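Local atomic coordinates of Red carotenoid protein (RCP) (Nostoc sp., PDB entry 5FCY), a protein that binds carotenoids, modelled here as beta-carotene, in an all-helical domain related to the N-terminal half of the orange carotenoid protein, and probably serves photoprotection. Residues V23-L27 with Q75-R80; S52-A56 with T96-F101; S87-G91 with V150-A155. One frame throughout, in Å; residues are numbered along the deposited sequence.

Contact 1 of 3, residues V23-L27 with Q75-R80; sequences VDEQL and QRDLIR. With BCR (beta-carotene), chain B.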
loop_
_atom_site.group_PDB
_atom_site.type_symbol
_atom_site.label_atom_id
_atom_site.label_comp_id
_atom_site.label_asym_id
_atom_site.label_seq_id
_atom_site.Cartn_x
_atom_site.Cartn_y
_atom_site.Cartn_z
ATOM N N VAL A 23 -1.485 -5.188 10.275
ATOM C CA VAL A 23 -0.976 -4.068 9.483
ATOM C C VAL A 23 0.275 -4.480 8.718
ATOM O O VAL A 23 0.403 -4.222 7.515
ATOM C CB VAL A 23 -0.708 -2.851 10.386
ATOM C CG1 VAL A 23 -0.080 -1.713 9.589
ATOM C CG2 VAL A 23 -2.000 -2.392 11.021
ATOM N N ASP A 24 1.228 -5.108 9.408
ATOM C CA ASP A 24 2.443 -5.556 8.738
ATOM C C ASP A 24 2.137 -6.638 7.712
ATOM O O ASP A 24 2.744 -6.669 6.635
ATOM C CB ASP A 24 3.450 -6.057 9.769
ATOM C CG ASP A 24 4.170 -4.925 10.479
ATOM O OD1 ASP A 24 3.963 -3.755 10.094
ATOM O OD2 ASP A 24 4.954 -5.209 11.410
ATOM N N GLU A 25 1.200 -7.534 8.026
ATOM C CA GLU A 25 0.776 -8.535 7.054
ATOM C C GLU A 25 0.186 -7.875 5.814
ATOM O O GLU A 25 0.424 -8.324 4.687
ATOM C CB GLU A 25 -0.241 -9.480 7.695
ATOM C CG GLU A 25 -0.568 -10.710 6.866
ATOM C CD GLU A 25 0.584 -11.692 6.802
ATOM O OE1 GLU A 25 1.631 -11.421 7.427
ATOM O OE2 GLU A 25 0.443 -12.734 6.131
ATOM N N GLN A 26 -0.592 -6.806 6.004
ATOM C CA GLN A 26 -1.149 -6.074 4.872
ATOM C C GLN A 26 -0.040 -5.503 4.000
ATOM O O GLN A 26 -0.071 -5.628 2.770
ATOM C CB GLN A 26 -2.066 -4.953 5.366
ATOM C CG GLN A 26 -3.371 -5.427 5.993
ATOM C CD GLN A 26 -4.344 -4.290 6.272
ATOM O OE1 GLN A 26 -4.647 -3.486 5.391
ATOM N NE2 GLN A 26 -4.836 -4.223 7.503
ATOM N N LEU A 27 0.947 -4.859 4.625
ATOM C CA LEU A 27 2.045 -4.273 3.867
ATOM C C LEU A 27 2.840 -5.346 3.136
ATOM O O LEU A 27 3.324 -5.119 2.021
ATOM C CB LEU A 27 2.949 -3.472 4.805
ATOM C CG LEU A 27 2.394 -2.120 5.253
ATOM C CD1 LEU A 27 3.078 -1.646 6.526
ATOM C CD2 LEU A 27 2.558 -1.091 4.144
ATOM N N GLN A 75 3.390 4.461 6.893
ATOM C CA GLN A 75 2.616 3.485 6.134
ATOM C C GLN A 75 1.664 2.719 7.044
ATOM O O GLN A 75 0.502 2.494 6.691
ATOM C CB GLN A 75 3.556 2.529 5.402
ATOM C CG GLN A 75 4.519 3.227 4.461
ATOM C CD GLN A 75 5.470 2.264 3.780
ATOM O OE1 GLN A 75 5.055 1.406 2.999
ATOM N NE2 GLN A 75 6.758 2.398 4.078
ATOM N N ARG A 76 2.138 2.316 8.223
ATOM C CA ARG A 76 1.250 1.733 9.224
ATOM C C ARG A 76 0.142 2.708 9.600
ATOM O O ARG A 76 -1.037 2.342 9.647
ATOM C CB ARG A 76 2.048 1.340 10.465
ATOM C CG ARG A 76 3.141 0.321 10.222
ATOM C CD ARG A 76 4.029 0.192 11.447
ATOM N NE ARG A 76 4.675 -1.114 11.532
ATOM C CZ ARG A 76 5.470 -1.486 12.529
ATOM N NH1 ARG A 76 5.722 -0.651 13.527
ATOM N NH2 ARG A 76 6.017 -2.692 12.529
ATOM N N ASP A 77 0.511 3.962 9.884
ATOM C CA ASP A 77 -0.473 4.962 10.279
ATOM C C ASP A 77 -1.497 5.216 9.180
ATOM O O ASP A 77 -2.646 5.563 9.473
ATOM C CB ASP A 77 0.233 6.264 10.657
ATOM C CG ASP A 77 0.948 6.177 11.996
ATOM O OD1 ASP A 77 0.565 5.331 12.832
ATOM O OD2 ASP A 77 1.893 6.963 12.217
ATOM N N LEU A 78 -1.109 5.053 7.912
ATOM C CA LEU A 78 -2.073 5.215 6.829
ATOM C C LEU A 78 -3.079 4.072 6.818
ATOM O O LEU A 78 -4.269 4.288 6.563
ATOM C CB LEU A 78 -1.353 5.305 5.482
ATOM C CG LEU A 78 -0.413 6.494 5.263
ATOM C CD1 LEU A 78 0.121 6.477 3.841
ATOM C CD2 LEU A 78 -1.094 7.819 5.566
ATOM N N ILE A 79 -2.622 2.848 7.094
ATOM C CA ILE A 79 -3.533 1.710 7.123
ATOM C C ILE A 79 -4.417 1.767 8.362
ATOM O O ILE A 79 -5.573 1.329 8.330
ATOM C CB ILE A 79 -2.737 0.393 7.044
ATOM C CG1 ILE A 79 -2.027 0.294 5.687
ATOM C CG2 ILE A 79 -3.659 -0.814 7.265
ATOM C CD1 ILE A 79 -1.201 -0.963 5.488
ATOM N N ARG A 80 -3.901 2.307 9.466
ATOM C CA ARG A 80 -4.660 2.418 10.705
ATOM C C ARG A 80 -5.552 3.655 10.753
ATOM O O ARG A 80 -6.248 3.853 11.754
ATOM C CB ARG A 80 -3.707 2.448 11.902
ATOM C CG ARG A 80 -2.726 1.291 11.982
ATOM C CD ARG A 80 -1.541 1.666 12.866
ATOM N NE ARG A 80 -0.573 0.583 13.003
ATOM C CZ ARG A 80 0.447 0.591 13.857
ATOM N NH1 ARG A 80 0.640 1.629 14.661
ATOM N NH2 ARG A 80 1.277 -0.441 13.914
HETATM C C1 BCR B . 8.613 -4.285 8.185
HETATM C C2 BCR B . 9.064 -5.540 8.928
HETATM C C3 BCR B . 7.921 -6.455 9.354
HETATM C C4 BCR B . 6.774 -6.424 8.352
HETATM C C5 BCR B . 7.252 -5.879 7.029
HETATM C C6 BCR B . 7.738 -4.639 6.998
HETATM C C7 BCR B . 7.489 -3.631 5.916
HETATM C C8 BCR B . 6.729 -3.797 4.813
HETATM C C9 BCR B . 6.553 -2.707 3.806
HETATM C C10 BCR B . 5.818 -2.954 2.691
HETATM C C11 BCR B . 5.553 -1.979 1.617
HETATM C C33 BCR B . 7.219 -6.771 5.834
HETATM C C31 BCR B . 9.873 -3.528 7.767
HETATM C C32 BCR B . 7.789 -3.446 9.147
HETATM C C34 BCR B . 7.210 -1.378 4.073
HETATM C C12 BCR B . 4.792 -2.323 0.564
HETATM C C13 BCR B . 4.480 -1.385 -0.545
HETATM C C14 BCR B . 3.708 -1.821 -1.576
HETATM C C15 BCR B . 3.312 -1.007 -2.735
HETATM C C16 BCR B . 2.563 -1.508 -3.729
HETATM C C17 BCR B . 2.199 -0.647 -4.865
HETATM C C18 BCR B . 1.461 -1.050 -5.918
HETATM C C19 BCR B . 1.172 -0.044 -6.976
HETATM C C20 BCR B . 0.390 -0.271 -8.038
HETATM C C21 BCR B . 0.163 0.796 -9.024
HETATM C C22 BCR B . -0.584 0.626 -10.132
HETATM C C23 BCR B . -0.716 1.778 -11.069
HETATM C C24 BCR B . -1.338 1.694 -12.252
HETATM C C25 BCR B . -1.461 2.833 -13.207
HETATM C C26 BCR B . -0.909 4.032 -13.011
HETATM C C27 BCR B . -1.808 5.245 -12.973
HETATM C C28 BCR B . -3.056 4.966 -13.801
HETATM C C29 BCR B . -2.747 4.042 -14.973
HETATM C C30 BCR B . -2.239 2.681 -14.498
HETATM C C35 BCR B . 5.029 0.012 -0.457
HETATM C C36 BCR B . 0.968 -2.470 -5.980
HETATM C C37 BCR B . -1.213 -0.719 -10.368
HETATM C C38 BCR B . 0.587 4.210 -12.929
HETATM C C39 BCR B . -1.302 2.080 -15.536
HETATM C C40 BCR B . -3.440 1.759 -14.323
#
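The side chain of Arg-76 leaves its helix with CG beside the backbone N (chi1 -60°) and stays extended as far as NE, which carries the guanidinium to the carboxylate of Asp-24. Two nitrogens grip it side-on. NE donates to OD1 of Asp-24 at 3.1 Å and NH2 to OD2 of Asp-24 at 3.0 Å, each oxygen using its syn lone pair. The carboxylate and guanidinium planes lie 27° apart, and the NH2 bond tilts from the guanidinium plane more than the NE bond does. This pairing probably fixes the rotation of both groups.

Val-23 packs beside this salt bridge, with CG1 3.7 Å from CA of Arg-76 and CG2 at the edge of the Arg-80 guanidinium. Deeper in, Ile-79 splits its branches: CD1 meets CG of Leu-27 at 3.8 Å, while CG2 lies against the amide of Gln-26, whose OE1 is hydrogen-bonded to Tyr-149. CD2 of Leu-27 also packs near OE1 of Gln-75.

The helical segments cross at 105°, and the carotenoid runs along one side of their junction. CB of Asp-24 is 3.6 Å from ring atom C4 of beta-carotene, and O of Leu-27 is 3.4 Å from polyene atom C10. Asp-24 and Arg-76 flank one terminal ring and Leu-27 and Gln-75 the adjoining polyene, four of the residues that line the carotenoid pocket of this all-helical fold.

Contact 2 of 3, residues S52-A56 with T96-F101; sequences SPAIA and TTKLLF. With BCR (beta-carotene), chain B.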
loop_
_atom_site.group_PDB
_atom_site.type_symbol
_atom_site.label_atom_id
_atom_site.label_comp_id
_atom_site.label_asym_id
_atom_site.label_seq_id
_atom_site.Cartn_x
_atom_site.Cartn_y
_atom_site.Cartn_z
ATOM N N SER A 52 -1.111 14.926 -11.255
ATOM C CA SER A 52 -1.389 13.938 -10.217
ATOM C C SER A 52 -0.123 13.186 -9.780
ATOM O O SER A 52 0.071 12.950 -8.588
ATOM C CB SER A 52 -2.456 12.952 -10.695
ATOM O OG SER A 52 -2.618 11.894 -9.768
ATOM N N PRO A 53 0.737 12.801 -10.729
ATOM C CA PRO A 53 2.031 12.225 -10.324
ATOM C C PRO A 53 2.901 13.201 -9.555
ATOM O O PRO A 53 3.690 12.777 -8.701
ATOM C CB PRO A 53 2.676 11.824 -11.659
ATOM C CG PRO A 53 1.551 11.716 -12.619
ATOM C CD PRO A 53 0.551 12.742 -12.189
ATOM N N ALA A 54 2.790 14.502 -9.837
ATOM C CA ALA A 54 3.565 15.489 -9.095
ATOM C C ALA A 54 3.122 15.541 -7.642
ATOM O O ALA A 54 3.952 15.522 -6.725
ATOM C CB ALA A 54 3.425 16.864 -9.750
ATOM N N ILE A 55 1.810 15.610 -7.412
ATOM C CA ILE A 55 1.292 15.563 -6.048
ATOM C C ILE A 55 1.792 14.309 -5.340
ATOM O O ILE A 55 2.195 14.355 -4.172
ATOM C CB ILE A 55 -0.245 15.639 -6.063
ATOM C CG1 ILE A 55 -0.699 16.939 -6.736
ATOM C CG2 ILE A 55 -0.797 15.550 -4.644
ATOM C CD1 ILE A 55 -2.198 17.092 -6.865
ATOM N N ALA A 56 1.788 13.173 -6.042
ATOM C CA ALA A 56 2.283 11.933 -5.453
ATOM C C ALA A 56 3.779 12.020 -5.178
ATOM O O ALA A 56 4.245 11.629 -4.102
ATOM C CB ALA A 56 1.974 10.754 -6.376
ATOM N N THR A 96 -6.482 7.931 -7.630
ATOM C CA THR A 96 -5.333 7.760 -8.514
ATOM C C THR A 96 -4.046 8.209 -7.834
ATOM O O THR A 96 -3.052 7.474 -7.808
ATOM C CB THR A 96 -5.546 8.541 -9.809
ATOM O OG1 THR A 96 -6.724 8.064 -10.466
ATOM C CG2 THR A 96 -4.349 8.387 -10.744
ATOM N N THR A 97 -4.040 9.424 -7.287
ATOM C CA THR A 97 -2.843 9.923 -6.624
ATOM C C THR A 97 -2.439 9.006 -5.476
ATOM O O THR A 97 -1.263 8.652 -5.331
ATOM C CB THR A 97 -3.080 11.349 -6.126
ATOM O OG1 THR A 97 -3.644 12.135 -7.182
ATOM C CG2 THR A 97 -1.771 11.984 -5.672
ATOM N N LYS A 98 -3.412 8.593 -4.658
ATOM C CA LYS A 98 -3.117 7.701 -3.541
ATOM C C LYS A 98 -2.406 6.441 -4.016
ATOM O O LYS A 98 -1.415 6.014 -3.414
ATOM C CB LYS A 98 -4.408 7.346 -2.806
ATOM C CG LYS A 98 -4.959 8.466 -1.942
ATOM C CD LYS A 98 -6.426 8.246 -1.637
ATOM C CE LYS A 98 -6.850 8.992 -0.388
ATOM N NZ LYS A 98 -8.319 9.208 -0.336
ATOM N N LEU A 99 -2.892 5.837 -5.103
ATOM C CA LEU A 99 -2.276 4.615 -5.611
ATOM C C LEU A 99 -0.903 4.894 -6.214
ATOM O O LEU A 99 0.023 4.090 -6.060
ATOM C CB LEU A 99 -3.200 3.961 -6.637
ATOM C CG LEU A 99 -2.725 2.666 -7.294
ATOM C CD1 LEU A 99 -2.330 1.632 -6.258
ATOM C CD2 LEU A 99 -3.824 2.127 -8.189
ATOM N N LEU A 100 -0.751 6.025 -6.908
ATOM C CA LEU A 100 0.563 6.405 -7.419
ATOM C C LEU A 100 1.551 6.602 -6.279
ATOM O O LEU A 100 2.715 6.198 -6.377
ATOM C CB LEU A 100 0.453 7.681 -8.253
ATOM C CG LEU A 100 -0.398 7.596 -9.521
ATOM C CD1 LEU A 100 -0.658 8.986 -10.076
ATOM C CD2 LEU A 100 0.279 6.726 -10.564
ATOM N N PHE A 101 1.106 7.232 -5.192
ATOM C CA PHE A 101 1.954 7.383 -4.014
ATOM C C PHE A 101 2.449 6.030 -3.520
ATOM O O PHE A 101 3.639 5.858 -3.229
ATOM C CB PHE A 101 1.184 8.107 -2.913
ATOM C CG PHE A 101 1.839 8.030 -1.564
ATOM C CD1 PHE A 101 2.947 8.808 -1.273
ATOM C CD2 PHE A 101 1.345 7.185 -0.586
ATOM C CE1 PHE A 101 3.552 8.740 -0.033
ATOM C CE2 PHE A 101 1.944 7.114 0.657
ATOM C CZ PHE A 101 3.050 7.893 0.934
HETATM C C1 BCR B . 8.613 -4.285 8.185
HETATM C C2 BCR B . 9.064 -5.540 8.928
HETATM C C3 BCR B . 7.921 -6.455 9.354
HETATM C C4 BCR B . 6.774 -6.424 8.352
HETATM C C5 BCR B . 7.252 -5.879 7.029
HETATM C C6 BCR B . 7.738 -4.639 6.998
HETATM C C7 BCR B . 7.489 -3.631 5.916
HETATM C C8 BCR B . 6.729 -3.797 4.813
HETATM C C9 BCR B . 6.553 -2.707 3.806
HETATM C C10 BCR B . 5.818 -2.954 2.691
HETATM C C11 BCR B . 5.553 -1.979 1.617
HETATM C C33 BCR B . 7.219 -6.771 5.834
HETATM C C31 BCR B . 9.873 -3.528 7.767
HETATM C C32 BCR B . 7.789 -3.446 9.147
HETATM C C34 BCR B . 7.210 -1.378 4.073
HETATM C C12 BCR B . 4.792 -2.323 0.564
HETATM C C13 BCR B . 4.480 -1.385 -0.545
HETATM C C14 BCR B . 3.708 -1.821 -1.576
HETATM C C15 BCR B . 3.312 -1.007 -2.735
HETATM C C16 BCR B . 2.563 -1.508 -3.729
HETATM C C17 BCR B . 2.199 -0.647 -4.865
HETATM C C18 BCR B . 1.461 -1.050 -5.918
HETATM C C19 BCR B . 1.172 -0.044 -6.976
HETATM C C20 BCR B . 0.390 -0.271 -8.038
HETATM C C21 BCR B . 0.163 0.796 -9.024
HETATM C C22 BCR B . -0.584 0.626 -10.132
HETATM C C23 BCR B . -0.716 1.778 -11.069
HETATM C C24 BCR B . -1.338 1.694 -12.252
HETATM C C25 BCR B . -1.461 2.833 -13.207
HETATM C C26 BCR B . -0.909 4.032 -13.011
HETATM C C27 BCR B . -1.808 5.245 -12.973
HETATM C C28 BCR B . -3.056 4.966 -13.801
HETATM C C29 BCR B . -2.747 4.042 -14.973
HETATM C C30 BCR B . -2.239 2.681 -14.498
HETATM C C35 BCR B . 5.029 0.012 -0.457
HETATM C C36 BCR B . 0.968 -2.470 -5.980
HETATM C C37 BCR B . -1.213 -0.719 -10.368
HETATM C C38 BCR B . 0.587 4.210 -12.929
HETATM C C39 BCR B . -1.302 2.080 -15.536
HETATM C C40 BCR B . -3.440 1.759 -14.323
#
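One polar pair joins Ser-52 to Thr-97. Their hydroxyls, OG of Ser-52 and OG1 of Thr-97, are 2.8 Å apart and share a hydrogen bond. With OG anti to the backbone N (chi1 173°), the serine hydroxyl is carried across to the Thr-97 side chain. Because Ser-52 is the first ordered residue after a gap in the chain, this bond ties the start of the resumed chain to helix 95-110. O of Ser-52 also accepts the backbone bond from N of Ala-56, which closes the first turn of helix 53-64.

Most of the remaining contact between the helices is apolar. Thr-97 uses its other branch, CG2, against CG2 of Ile-55 at 3.8 Å and beside the backbone of Ala-56. The small side chain of Ala-56 points toward the opposing helix, its CB 3.9 Å from CB of Leu-100 and close to the backbone N of Phe-101. This is a close approach of two helices at an alanine, and CA of Ala-56 lies nearest to that of Phe-101. The Phe-101 ring receives O of Ala-56 at its edge and continues along helix 53-64 to Leu-59 and Val-63.

Carotenoid contacts come from the same turn of helix 95-110. Leu-100 spans both neighbours: CD1 lies 3.5 Å from OG of Ser-52, whereas CD2 meets the methyl C38 on a terminal ring of beta-carotene at 3.5 Å. Leu-99 sets CD1 3.8 Å from C20 of the polyene and also touches Phe-146. Helix 95-110 thus packs on helix 53-64 with one face and with another lines the carotenoid pocket of this all-helical fold.

Contact 3 of 3, residues S87-G91 with V150-A155; sequences SREYG and VSPMGA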
loop_
_atom_site.group_PDB
_atom_site.type_symbol
_atom_site.label_atom_id
_atom_site.label_comp_id
_atom_site.label_asym_id
_atom_site.label_seq_id
_atom_site.Cartn_x
_atom_site.Cartn_y
_atom_site.Cartn_z
ATOM N N SER A 87 -1.045 11.885 7.263
ATOM C CA SER A 87 -2.238 11.104 6.950
ATOM C C SER A 87 -3.356 11.995 6.425
ATOM O O SER A 87 -4.133 11.582 5.558
ATOM C CB SER A 87 -2.708 10.342 8.187
ATOM O OG SER A 87 -1.772 9.347 8.556
ATOM N N ARG A 88 -3.462 13.216 6.950
ATOM C CA ARG A 88 -4.453 14.154 6.437
ATOM C C ARG A 88 -4.162 14.509 4.984
ATOM O O ARG A 88 -5.061 14.486 4.136
ATOM C CB ARG A 88 -4.490 15.409 7.310
ATOM C CG ARG A 88 -5.303 15.246 8.584
ATOM C CD ARG A 88 -5.333 16.522 9.406
ATOM N NE ARG A 88 -4.813 16.305 10.757
ATOM C CZ ARG A 88 -3.694 16.833 11.253
ATOM N NH1 ARG A 88 -2.934 17.652 10.536
ATOM N NH2 ARG A 88 -3.338 16.546 12.496
ATOM N N GLU A 89 -2.904 14.829 4.673
ATOM C CA GLU A 89 -2.536 15.107 3.289
ATOM C C GLU A 89 -2.888 13.930 2.387
ATOM O O GLU A 89 -3.514 14.106 1.335
ATOM C CB GLU A 89 -1.046 15.431 3.193
ATOM C CG GLU A 89 -0.694 16.830 3.667
ATOM C CD GLU A 89 0.784 17.134 3.541
ATOM O OE1 GLU A 89 1.463 16.458 2.740
ATOM O OE2 GLU A 89 1.265 18.046 4.247
ATOM N N TYR A 90 -2.495 12.720 2.783
ATOM C CA TYR A 90 -2.891 11.534 2.035
ATOM C C TYR A 90 -4.403 11.497 1.851
ATOM O O TYR A 90 -4.909 11.439 0.725
ATOM C CB TYR A 90 -2.400 10.275 2.754
ATOM C CG TYR A 90 -2.707 8.989 2.022
ATOM C CD1 TYR A 90 -3.976 8.429 2.063
ATOM C CD2 TYR A 90 -1.726 8.332 1.297
ATOM C CE1 TYR A 90 -4.259 7.259 1.398
ATOM C CE2 TYR A 90 -2.000 7.159 0.630
ATOM C CZ TYR A 90 -3.267 6.627 0.683
ATOM O OH TYR A 90 -3.543 5.459 0.017
ATOM N N GLY A 91 -5.143 11.550 2.961
ATOM C CA GLY A 91 -6.589 11.427 2.914
ATOM C C GLY A 91 -7.272 12.462 2.046
ATOM O O GLY A 91 -8.417 12.252 1.633
ATOM N N VAL A 150 -6.438 1.237 -1.153
ATOM C CA VAL A 150 -5.712 2.393 -0.633
ATOM C C VAL A 150 -6.592 3.631 -0.490
ATOM O O VAL A 150 -6.224 4.557 0.247
ATOM C CB VAL A 150 -4.502 2.733 -1.524
ATOM C CG1 VAL A 150 -3.590 1.526 -1.670
ATOM C CG2 VAL A 150 -4.947 3.246 -2.894
ATOM N N SER A 151 -7.739 3.674 -1.163
ATOM C CA SER A 151 -8.565 4.879 -1.151
ATOM C C SER A 151 -8.967 5.315 0.250
ATOM O O SER A 151 -8.850 6.516 0.555
ATOM C CB SER A 151 -9.803 4.661 -2.024
ATOM O OG SER A 151 -10.735 5.709 -1.834
ATOM N N PRO A 152 -9.456 4.442 1.132
ATOM C CA PRO A 152 -9.896 4.895 2.455
ATOM C C PRO A 152 -8.791 4.994 3.496
ATOM O O PRO A 152 -9.101 5.201 4.672
ATOM C CB PRO A 152 -10.924 3.823 2.844
ATOM C CG PRO A 152 -10.411 2.586 2.209
ATOM C CD PRO A 152 -9.773 3.017 0.911
ATOM N N MET A 153 -7.522 4.865 3.114
ATOM C CA MET A 153 -6.443 4.976 4.083
ATOM C C MET A 153 -6.247 6.438 4.488
ATOM O O MET A 153 -6.899 7.350 3.973
ATOM C CB MET A 153 -5.155 4.391 3.511
ATOM C CG MET A 153 -5.184 2.885 3.323
ATOM S SD MET A 153 -3.623 2.279 2.661
ATOM C CE MET A 153 -3.981 0.538 2.456
ATOM N N GLY A 154 -5.332 6.658 5.433
ATOM C CA GLY A 154 -5.033 7.997 5.901
ATOM C C GLY A 154 -6.178 8.605 6.702
ATOM O O GLY A 154 -7.110 7.930 7.141
ATOM N N ALA A 155 -6.081 9.919 6.887
ATOM C CA ALA A 155 -7.089 10.669 7.629
ATOM C C ALA A 155 -7.770 11.698 6.733
ATOM O O ALA A 155 -8.968 11.601 6.463
ATOM C CB ALA A 155 -6.461 11.354 8.836
#
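A type I beta turn, Val-150 to Met-153, ends helix 139-150 and sends the last ordered residues back along helix 85-91. Tyr-90 meets this turn edge-on. Its OH donates to O of Val-150 at 2.8 Å; that oxygen lies in the plane of the phenol ring, while the hydroxyl approaches from above the carbonyl plane. N of Met-153 reaches the same oxygen from the opposite face, so the turn's own bond and the tyrosine share one acceptor. CG of Tyr-90 stands opposite the backbone N (chi1 -177°), which sends the ring across to the turn, where CE1 packs 3.7 Å from CB of Met-153. Trp-102 of helix 95-110 also bonds to the tyrosine hydroxyl through NE1, placing this junction in the interior of the helical domain. A phenylalanine in place of Tyr-90 would probably leave O of Val-150 without its second donor and the indole N-H of Trp-102 without this partner.

Beyond the turn, Gly-154 adopts a positive phi of 69°, a conformation that favours glycine, and passes close to the helix. The next residue is held by its backbone: N of Ala-155 donates to O of Ser-87 at 2.9 Å, nearly straight at 166°. Ser-87 O already accepts the helical bond from N of Gly-91, which arrives from the other face of the carbonyl. CB of Ala-155 rests 3.9 Å from CB of Ser-87.

In the fold
Contacts 1 and 2 sit on opposite sides of the chain's centre, about 18 Å apart between centres, and both touch the same beta-carotene, one near each terminal ring. Contact 3 lies about 12 Å from each. Along the chain, contact 1 closes before contact 3 opens, whereas contact 2 interleaves with both. Helices 68-79, 85-91 and 95-110 follow one another and carry one segment each, of contacts 1, 3 and 2 respectively. Leu-78 joins contacts 1 and 3 through a probable hydrogen bond to Gly-154, and Lys-98 joins contacts 2 and 3 through Ser-151. The two ends of the pocket thus belong to one continuous helical bundle, to which the last ordered residues are fastened.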